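Long-range contacts in macrophage receptor MARCO (Mus musculus, PDB 2OYA), which acts as a macrophage scavenger receptor, probably binding ligands through a basic and an acidic cluster of its cysteine-rich domain: residues A[23-28]-A[63-68]; A[28-33]-A[93-98]. All coordinates share one frame; numbering follows the deposited sequence. Where two conformers were deposited one is given.

Contact 1 (23-28 with 63-68) and contact 2 (28-33 with 93-98) lie next to each other, their centres about 10 Å apart, and both use strand 25-29, with Thr28 belonging to each. Both are partly buried. Contact 1 pairs two neighbouring strands of the mixed sheet and runs outward to exposed Asn23 and Glu25, and its chemistry is that of an indole ring and backbone bonds. In contact 2 the end of the strand and the residues after it meet a loop, so two backbone bonds, a buried carboxylate and a disulfide cysteine do the work, with acidic side chains at its outer side. The backbone also joins the two, Leu66 O lying 2.8 Å from Cys30 N.

Contact 1 (A[23-28]-A[63-68]); sequences NNEWGT and NIWLDN
The indole of Trp65 meets segment 23-28 along its five-membered edge, while one of its faces carries CB of Asn63, 3.5 Å above the plane and over the centre. At the edge, close to the ring plane, lies the carbonyl of Glu25. Trp65 NE1 donates to Glu25 O at 3.0 Å with an N-H...O angle of 160°, coming from above the carbonyl plane rather than within it. CG of Trp65 stands anti to its own carbonyl carbon (chi1 -74°), which turns the ring back toward the neighbouring strand. Gly27 suits the place beside it: its CA is 3.4 Å from Trp65 CD1, and a beta carbon there would clash with that atom and with Asn63 O. Tyr22 meets the indole edge-to-face.

Beyond the ring the backbones take over. Thr28 N donates to Asn63 O at 2.9 Å, and Thr28 O accepts from Trp65 N at 2.8 Å and, weakly, from Leu66 N. Thr28 and Ile64 put their side chains on the same face of the sheet, with OG1 of Thr28 3.4 Å from Ile64 CG1; that hydroxyl bonds to Asp96. A water accepts from N and ND2 of Asn63 and donates to Trp26 O, bridging the two segments. Glu25 OE2 and Asn63 ND2 approach to 3.2 Å with their planes nearly perpendicular.

The short segments diverge by 75°, leaving one parallel bridge, Thr28 with Ile64: a brief parallel pairing at the edge of the three-stranded mixed sheet of this scavenger receptor cysteine-rich domain.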
ATOM      1  N   ASN A  23     -11.078  -8.174  -6.024  1.00  8.51           N
ATOM      2  CA  ASN A  23     -12.142  -8.418  -7.000  1.00  9.73           C
ATOM      3  C   ASN A  23     -11.687  -8.245  -8.444  1.00  9.66           C
ATOM      4  O   ASN A  23     -12.385  -7.643  -9.268  1.00 10.71           O
ATOM      5  CB  ASN A  23     -13.393  -7.568  -6.706  1.00 10.00           C
ATOM      6  CG  ASN A  23     -14.656  -8.190  -7.299  1.00 13.26           C
ATOM      7  OD1 ASN A  23     -14.768  -9.420  -7.399  1.00 15.42           O
ATOM      8  ND2 ASN A  23     -15.599  -7.350  -7.700  1.00 14.89           N
ATOM      9  N   ASN A  24     -10.491  -8.761  -8.720  1.00  9.84           N
ATOM     10  CA  ASN A  24      -9.908  -8.829 -10.075  1.00 10.80           C
ATOM     11  C   ASN A  24      -9.597  -7.492 -10.704  1.00 10.42           C
ATOM     12  O   ASN A  24      -9.537  -7.390 -11.926  1.00 10.82           O
ATOM     13  CB  ASN A  24     -10.755  -9.709 -11.012  1.00 11.38           C
ATOM     14  CG  ASN A  24     -11.096 -11.056 -10.380  1.00 11.02           C
ATOM     15  OD1 ASN A  24     -10.210 -11.848 -10.105  1.00 13.23           O
ATOM     16  ND2 ASN A  24     -12.379 -11.283 -10.101  1.00 13.04           N
ATOM     17  N   GLU A  25      -9.401  -6.464  -9.873  1.00  9.65           N
ATOM     18  CA  GLU A  25      -9.045  -5.154 -10.397  1.00 10.13           C
ATOM     19  C   GLU A  25      -8.071  -4.490  -9.459  1.00  9.08           C
ATOM     20  O   GLU A  25      -8.206  -4.615  -8.254  1.00  8.37           O
ATOM     21  CB  GLU A  25     -10.278  -4.258 -10.488  1.00 11.84           C
ATOM     22  CG  GLU A  25     -11.332  -4.677 -11.490  1.00 15.12           C
ATOM     23  CD  GLU A  25     -12.412  -3.637 -11.633  1.00 21.09           C
ATOM     24  OE1 GLU A  25     -12.307  -2.826 -12.575  1.00 24.14           O
ATOM     25  OE2 GLU A  25     -13.345  -3.620 -10.800  1.00 24.37           O
ATOM     26  N   TRP A  26      -7.098  -3.779 -10.024  1.00  8.87           N
ATOM     27  CA  TRP A  26      -6.264  -2.875  -9.226  1.00  7.94           C
ATOM     28  C   TRP A  26      -7.057  -1.675  -8.730  1.00  7.02           C
ATOM     29  O   TRP A  26      -7.777  -1.020  -9.496  1.00  7.34           O
ATOM     30  CB  TRP A  26      -5.030  -2.404 -10.023  1.00  7.67           C
ATOM     31  CG  TRP A  26      -4.047  -3.504 -10.243  1.00  8.36           C
ATOM     32  CD1 TRP A  26      -3.840  -4.204 -11.404  1.00  9.12           C
ATOM     33  CD2 TRP A  26      -3.168  -4.071  -9.271  1.00  9.81           C
ATOM     34  NE1 TRP A  26      -2.853  -5.153 -11.220  1.00  9.19           N
ATOM     35  CE2 TRP A  26      -2.432  -5.101  -9.918  1.00 10.39           C
ATOM     36  CE3 TRP A  26      -2.914  -3.804  -7.913  1.00  8.57           C
ATOM     37  CZ2 TRP A  26      -1.465  -5.860  -9.251  1.00  9.40           C
ATOM     38  CZ3 TRP A  26      -1.963  -4.569  -7.251  1.00  9.23           C
ATOM     39  CH2 TRP A  26      -1.259  -5.589  -7.913  1.00  8.13           C
ATOM     40  N   GLY A  27      -6.899  -1.379  -7.437  1.00  6.63           N
ATOM     41  CA  GLY A  27      -7.503  -0.196  -6.843  1.00  5.98           C
ATOM     42  C   GLY A  27      -6.558   0.411  -5.822  1.00  5.89           C
ATOM     43  O   GLY A  27      -5.484  -0.126  -5.546  1.00  5.75           O
ATOM     44  N   THR A  28      -6.980   1.527  -5.250  1.00  5.73           N
ATOM     45  CA  THR A  28      -6.105   2.344  -4.433  1.00  5.90           C
ATOM     46  C   THR A  28      -6.515   2.291  -2.945  1.00  6.39           C
ATOM     47  O   THR A  28      -7.476   1.606  -2.555  1.00  6.05           O
ATOM     48  CB  THR A  28      -6.095   3.797  -4.944  1.00  5.79           C
ATOM     49  OG1 THR A  28      -7.414   4.352  -4.814  1.00  4.91           O
ATOM     50  CG2 THR A  28      -5.613   3.867  -6.425  1.00  5.91           C
ATOM     51  N   ASN A  63     -11.379   1.865  -8.666  1.00  7.64           N
ATOM     52  CA  ASN A  63     -11.792   1.595  -7.313  1.00  7.84           C
ATOM     53  C   ASN A  63     -10.825   2.099  -6.244  1.00  7.39           C
ATOM     54  O   ASN A  63      -9.612   2.012  -6.399  1.00  7.56           O
ATOM     55  CB  ASN A  63     -12.013   0.103  -7.136  1.00  8.45           C
ATOM     56  CG  ASN A  63     -13.245  -0.372  -7.828  1.00 10.67           C
ATOM     57  OD1 ASN A  63     -14.367  -0.125  -7.369  1.00 15.26           O
ATOM     58  ND2 ASN A  63     -13.055  -1.055  -8.962  1.00 12.96           N
ATOM     59  N   ILE A  64     -11.382   2.646  -5.167  1.00  7.35           N
ATOM     60  CA  ILE A  64     -10.601   2.840  -3.949  1.00  7.53           C
ATOM     61  C   ILE A  64     -10.968   1.638  -3.077  1.00  6.91           C
ATOM     62  O   ILE A  64     -12.083   1.542  -2.576  1.00  8.17           O
ATOM     63  CB  ILE A  64     -10.903   4.199  -3.268  1.00  7.57           C
ATOM     64  CG1 ILE A  64     -10.561   5.361  -4.229  1.00  7.10           C
ATOM     65  CG2 ILE A  64     -10.110   4.339  -1.944  1.00  8.41           C
ATOM     66  CD1 ILE A  64     -11.141   6.715  -3.811  1.00  8.54           C
ATOM     67  N   TRP A  65     -10.057   0.683  -2.947  1.00  7.25           N
ATOM     68  CA  TRP A  65     -10.417  -0.555  -2.240  1.00  7.12           C
ATOM     69  C   TRP A  65     -10.355  -0.505  -0.716  1.00  7.31           C
ATOM     70  O   TRP A  65     -11.105  -1.220  -0.050  1.00  8.52           O
ATOM     71  CB  TRP A  65      -9.561  -1.723  -2.706  1.00  6.87           C
ATOM     72  CG  TRP A  65      -9.886  -2.278  -4.073  1.00  7.55           C
ATOM     73  CD1 TRP A  65      -8.999  -2.618  -5.034  1.00  6.26           C
ATOM     74  CD2 TRP A  65     -11.194  -2.587  -4.601  1.00  7.42           C
ATOM     75  NE1 TRP A  65      -9.656  -3.119  -6.139  1.00  7.85           N
ATOM     76  CE2 TRP A  65     -11.002  -3.119  -5.895  1.00  8.12           C
ATOM     77  CE3 TRP A  65     -12.498  -2.473  -4.097  1.00  7.91           C
ATOM     78  CZ2 TRP A  65     -12.068  -3.510  -6.713  1.00  8.86           C
ATOM     79  CZ3 TRP A  65     -13.567  -2.880  -4.912  1.00  8.44           C
ATOM     80  CH2 TRP A  65     -13.336  -3.392  -6.203  1.00  8.44           C
ATOM     81  N   LEU A  66      -9.417   0.266  -0.177  1.00  7.06           N
ATOM     82  CA  LEU A  66      -9.171   0.297   1.275  1.00  6.39           C
ATOM     83  C   LEU A  66      -9.255   1.702   1.864  1.00  6.78           C
ATOM     84  O   LEU A  66      -8.918   2.686   1.203  1.00  7.04           O
ATOM     85  CB  LEU A  66      -7.804  -0.306   1.601  1.00  6.42           C
ATOM     86  CG  LEU A  66      -7.612  -1.798   1.320  1.00  7.66           C
ATOM     87  CD1 LEU A  66      -6.159  -2.182   1.596  1.00  8.30           C
ATOM     88  CD2 LEU A  66      -8.597  -2.645   2.146  1.00  9.79           C
ATOM     89  N   ASP A  67      -9.725   1.777   3.106  1.00  6.66           N
ATOM     90  CA  ASP A  67      -9.834   3.034   3.846  1.00  7.49           C
ATOM     91  C   ASP A  67      -9.721   2.683   5.333  1.00  6.94           C
ATOM     92  O   ASP A  67     -10.034   1.550   5.745  1.00  7.04           O
ATOM     93  CB  ASP A  67     -11.182   3.713   3.539  1.00  7.82           C
ATOM     94  CG  ASP A  67     -11.279   5.131   4.073  1.00  9.23           C
ATOM     95  OD1 ASP A  67     -10.246   5.708   4.441  1.00  9.91           O
ATOM     96  OD2 ASP A  67     -12.406   5.694   4.071  1.00 11.48           O
ATOM     97  N   ASN A  68      -9.237   3.640   6.120  1.00  8.10           N
ATOM     98  CA  ASN A  68      -9.035   3.462   7.561  1.00  9.56           C
ATOM     99  C   ASN A  68      -8.257   2.200   7.900  1.00  9.26           C
ATOM    100  O   ASN A  68      -8.622   1.458   8.816  1.00  9.12           O
ATOM    101  CB  ASN A  68     -10.380   3.516   8.303  1.00 10.05           C
ATOM    102  CG  ASN A  68     -11.154   4.769   7.975  1.00 13.16           C
ATOM    103  OD1 ASN A  68     -12.209   4.713   7.340  1.00 17.81           O
ATOM    104  ND2 ASN A  68     -10.596   5.917   8.338  1.00 14.38           N
TER
HETATM  105  O   HOH W   1     -10.319  -0.426 -10.132  1.00  9.29           O

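Contact 2 (A[28-33]-A[93-98]); sequences TICDDD and HNEDAG. With SO4 (sulfate ion), chain D.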
ATOM      1  N   THR A  28      -6.980   1.527  -5.250  1.00  5.73           N
ATOM      2  CA  THR A  28      -6.105   2.344  -4.433  1.00  5.90           C
ATOM      3  C   THR A  28      -6.515   2.291  -2.945  1.00  6.39           C
ATOM      4  O   THR A  28      -7.476   1.606  -2.555  1.00  6.05           O
ATOM      5  CB  THR A  28      -6.095   3.797  -4.944  1.00  5.79           C
ATOM      6  OG1 THR A  28      -7.414   4.352  -4.814  1.00  4.91           O
ATOM      7  CG2 THR A  28      -5.613   3.867  -6.425  1.00  5.91           C
ATOM      8  N   ILE A  29      -5.753   3.001  -2.123  1.00  5.47           N
ATOM      9  CA  ILE A  29      -5.939   2.980  -0.675  1.00  6.25           C
ATOM     10  C   ILE A  29      -6.116   4.430  -0.219  1.00  5.94           C
ATOM     11  O   ILE A  29      -5.219   5.259  -0.420  1.00  6.00           O
ATOM     12  CB  ILE A  29      -4.697   2.384   0.012  1.00  5.86           C
ATOM     13  CG1 ILE A  29      -4.464   0.933  -0.474  1.00  7.06           C
ATOM     14  CG2 ILE A  29      -4.843   2.444   1.550  1.00  6.31           C
ATOM     15  CD1 ILE A  29      -3.157   0.290   0.046  1.00  7.36           C
ATOM     16  N   CYS A  30      -7.260   4.751   0.371  1.00  6.39           N
ATOM     17  CA  CYS A  30      -7.433   6.092   0.924  1.00  6.32           C
ATOM     18  C   CYS A  30      -6.448   6.350   2.073  1.00  5.79           C
ATOM     19  O   CYS A  30      -6.147   5.438   2.858  1.00  6.80           O
ATOM     20  CB  CYS A  30      -8.880   6.302   1.377  1.00  6.91           C
ATOM     21  SG  CYS A  30      -9.171   8.012   1.888  1.00 10.07           S
ATOM     22  N   ASP A  31      -5.944   7.579   2.180  1.00  5.08           N
ATOM     23  CA  ASP A  31      -4.912   7.858   3.186  1.00  6.22           C
ATOM     24  C   ASP A  31      -5.451   8.091   4.623  1.00  6.81           C
ATOM     25  O   ASP A  31      -4.669   8.395   5.540  1.00  6.37           O
ATOM     26  CB  ASP A  31      -3.986   8.976   2.744  1.00  5.18           C
ATOM     27  CG  ASP A  31      -4.650  10.357   2.801  1.00  6.63           C
ATOM     28  OD1 ASP A  31      -5.838  10.444   3.189  1.00  7.03           O
ATOM     29  OD2 ASP A  31      -3.959  11.354   2.469  1.00  6.75           O
ATOM     30  N   ASP A  32      -6.769   7.941   4.807  0.50  7.88           N
ATOM     31  CA  ASP A  32      -7.374   8.079   6.141  0.50  8.79           C
ATOM     32  C   ASP A  32      -6.721   7.073   7.086  0.50  8.98           C
ATOM     33  O   ASP A  32      -6.831   5.868   6.859  0.50  9.28           O
ATOM     34  CB  ASP A  32      -8.882   7.790   6.111  0.50  9.40           C
ATOM     35  CG  ASP A  32      -9.689   8.801   5.305  0.50 10.83           C
ATOM     36  OD1 ASP A  32      -9.226   9.943   5.071  0.50 14.04           O
ATOM     37  OD2 ASP A  32     -10.828   8.436   4.923  0.50 12.92           O
ATOM     38  N   ASP A  33      -6.058   7.566   8.137  1.00  8.76           N
ATOM     39  CA  ASP A  33      -5.376   6.690   9.153  1.00  9.50           C
ATOM     40  C   ASP A  33      -4.182   5.908   8.601  1.00  8.18           C
ATOM     41  O   ASP A  33      -3.666   5.018   9.267  1.00  8.55           O
ATOM     42  CB  ASP A  33      -6.338   5.669   9.810  1.00 10.55           C
ATOM     43  CG  ASP A  33      -7.471   6.314  10.581  1.00 15.41           C
ATOM     44  OD1 ASP A  33      -7.295   7.431  11.126  1.00 17.34           O
ATOM     45  OD2 ASP A  33      -8.540   5.654  10.660  1.00 20.90           O
ATOM     46  N   HIS A  93      -9.591  10.170  -5.302  1.00  6.36           N
ATOM     47  CA  HIS A  93      -8.231   9.731  -5.618  1.00  6.04           C
ATOM     48  C   HIS A  93      -7.144  10.744  -5.281  1.00  5.06           C
ATOM     49  O   HIS A  93      -5.991  10.364  -5.157  1.00  5.61           O
ATOM     50  CB  HIS A  93      -8.090   9.247  -7.064  1.00  5.60           C
ATOM     51  CG  HIS A  93      -8.721   7.909  -7.302  1.00  6.29           C
ATOM     52  ND1 HIS A  93      -8.127   6.724  -6.913  1.00  5.70           N
ATOM     53  CD2 HIS A  93      -9.903   7.571  -7.868  1.00  7.93           C
ATOM     54  CE1 HIS A  93      -8.910   5.713  -7.244  1.00  6.59           C
ATOM     55  NE2 HIS A  93      -9.998   6.198  -7.824  1.00  6.69           N
ATOM     56  N   ASN A  94      -7.499  12.009  -5.068  1.00  5.89           N
ATOM     57  CA  ASN A  94      -6.520  12.968  -4.513  1.00  6.37           C
ATOM     58  C   ASN A  94      -5.973  12.538  -3.134  1.00  6.30           C
ATOM     59  O   ASN A  94      -4.903  12.989  -2.713  1.00  6.38           O
ATOM     60  CB  ASN A  94      -7.126  14.381  -4.424  1.00  6.83           C
ATOM     61  CG  ASN A  94      -6.950  15.187  -5.715  1.00  9.22           C
ATOM     62  OD1 ASN A  94      -6.076  14.895  -6.538  1.00 10.24           O
ATOM     63  ND2 ASN A  94      -7.801  16.186  -5.907  1.00 10.94           N
ATOM     64  N   GLU A  95      -6.716  11.677  -2.437  1.00  6.09           N
ATOM     65  CA  GLU A  95      -6.359  11.210  -1.099  1.00  6.15           C
ATOM     66  C   GLU A  95      -5.645   9.857  -1.149  1.00  6.06           C
ATOM     67  O   GLU A  95      -5.418   9.250  -0.089  1.00  5.17           O
ATOM     68  CB  GLU A  95      -7.616  11.077  -0.224  1.00  5.61           C
ATOM     69  CG  GLU A  95      -8.441  12.371  -0.141  1.00  6.04           C
ATOM     70  CD  GLU A  95      -9.721  12.202   0.623  1.00  8.22           C
ATOM     71  OE1 GLU A  95     -10.716  11.768   0.013  1.00  9.68           O
ATOM     72  OE2 GLU A  95      -9.743  12.505   1.841  1.00 10.20           O
ATOM     73  N   ASP A  96      -5.317   9.373  -2.354  1.00  5.85           N
ATOM     74  CA  ASP A  96      -4.668   8.054  -2.484  1.00  5.26           C
ATOM     75  C   ASP A  96      -3.354   8.038  -1.733  1.00  5.51           C
ATOM     76  O   ASP A  96      -2.513   8.923  -1.908  1.00  5.02           O
ATOM     77  CB  ASP A  96      -4.403   7.636  -3.935  1.00  5.06           C
ATOM     78  CG  ASP A  96      -5.670   7.251  -4.706  1.00  4.68           C
ATOM     79  OD1 ASP A  96      -6.709   6.935  -4.091  1.00  4.84           O
ATOM     80  OD2 ASP A  96      -5.595   7.249  -5.949  1.00  5.32           O
ATOM     81  N   ALA A  97      -3.199   7.015  -0.891  1.00  4.86           N
ATOM     82  CA  ALA A  97      -2.031   6.845  -0.050  1.00  5.42           C
ATOM     83  C   ALA A  97      -0.831   6.387  -0.881  1.00  5.20           C
ATOM     84  O   ALA A  97      -0.974   5.632  -1.846  1.00  6.05           O
ATOM     85  CB  ALA A  97      -2.331   5.820   1.038  1.00  5.68           C
ATOM     86  N   GLY A  98       0.350   6.847  -0.496  1.00  5.22           N
ATOM     87  CA  GLY A  98       1.588   6.344  -1.075  1.00  4.53           C
ATOM     88  C   GLY A  98       2.518   5.748  -0.022  1.00  4.49           C
ATOM     89  O   GLY A  98       2.238   5.785   1.184  1.00  4.20           O
TER
HETATM   90  S   SO4 D 202     -11.124  11.196  -8.659  0.70 17.22           S
HETATM   91  O1  SO4 D 202     -11.156  10.266  -9.793  0.70 14.61           O
HETATM   92  O2  SO4 D 202      -9.797  11.803  -8.605  0.70 17.54           O
HETATM   93  O3  SO4 D 202     -12.095  12.267  -8.895  0.70 16.42           O
HETATM   94  O4  SO4 D 202     -11.488  10.570  -7.387  0.70  9.88           O
HETATM   95  O   HOH W   2      -3.327   4.397  -3.042  1.00  6.57           O
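Thr28 to Asp31 meet Glu95 to Ala97 in a strand-to-loop contact: the end of strand 25-29 lies against the 3-10 turn 93-95 and the residues leading into strand 98-101, which belongs to the other sheet. A single backbone bridge, Cys30 with Asp96, is made by two bonds, Ala97 N to Ile29 O at 2.7 Å and Asp31 N to Glu95 O at 2.9 Å. A water accepts from Ile29 N and lies 2.9 Å from Ala97 O, to which it probably donates. Small Ala97 lets its CB fit 3.9 Å from Asp31 CA.

The carboxylate of Asp96 takes Thr28 from across the contact and His93 from its own segment. Thr28 OG1 donates to OD1 at 2.8 Å from above the carboxylate plane, while His93 ND1 reaches the syn lone pair of OD2 at 2.8 Å, nearly in the ring plane. This probably fixes the imidazole's rotation, helped by NE2 bonding to Gly62 O. The backbone N of His93 holds a sulfate, probably from the crystallisation liquor.

At the outer side Glu95 OE1 accepts from Val92 N. Nearby, Cys30 bonds to Cys91, a disulfide of the scavenger receptor cysteine-rich fold that ties the end of strand 25-29 to the chain just ahead of 93-98.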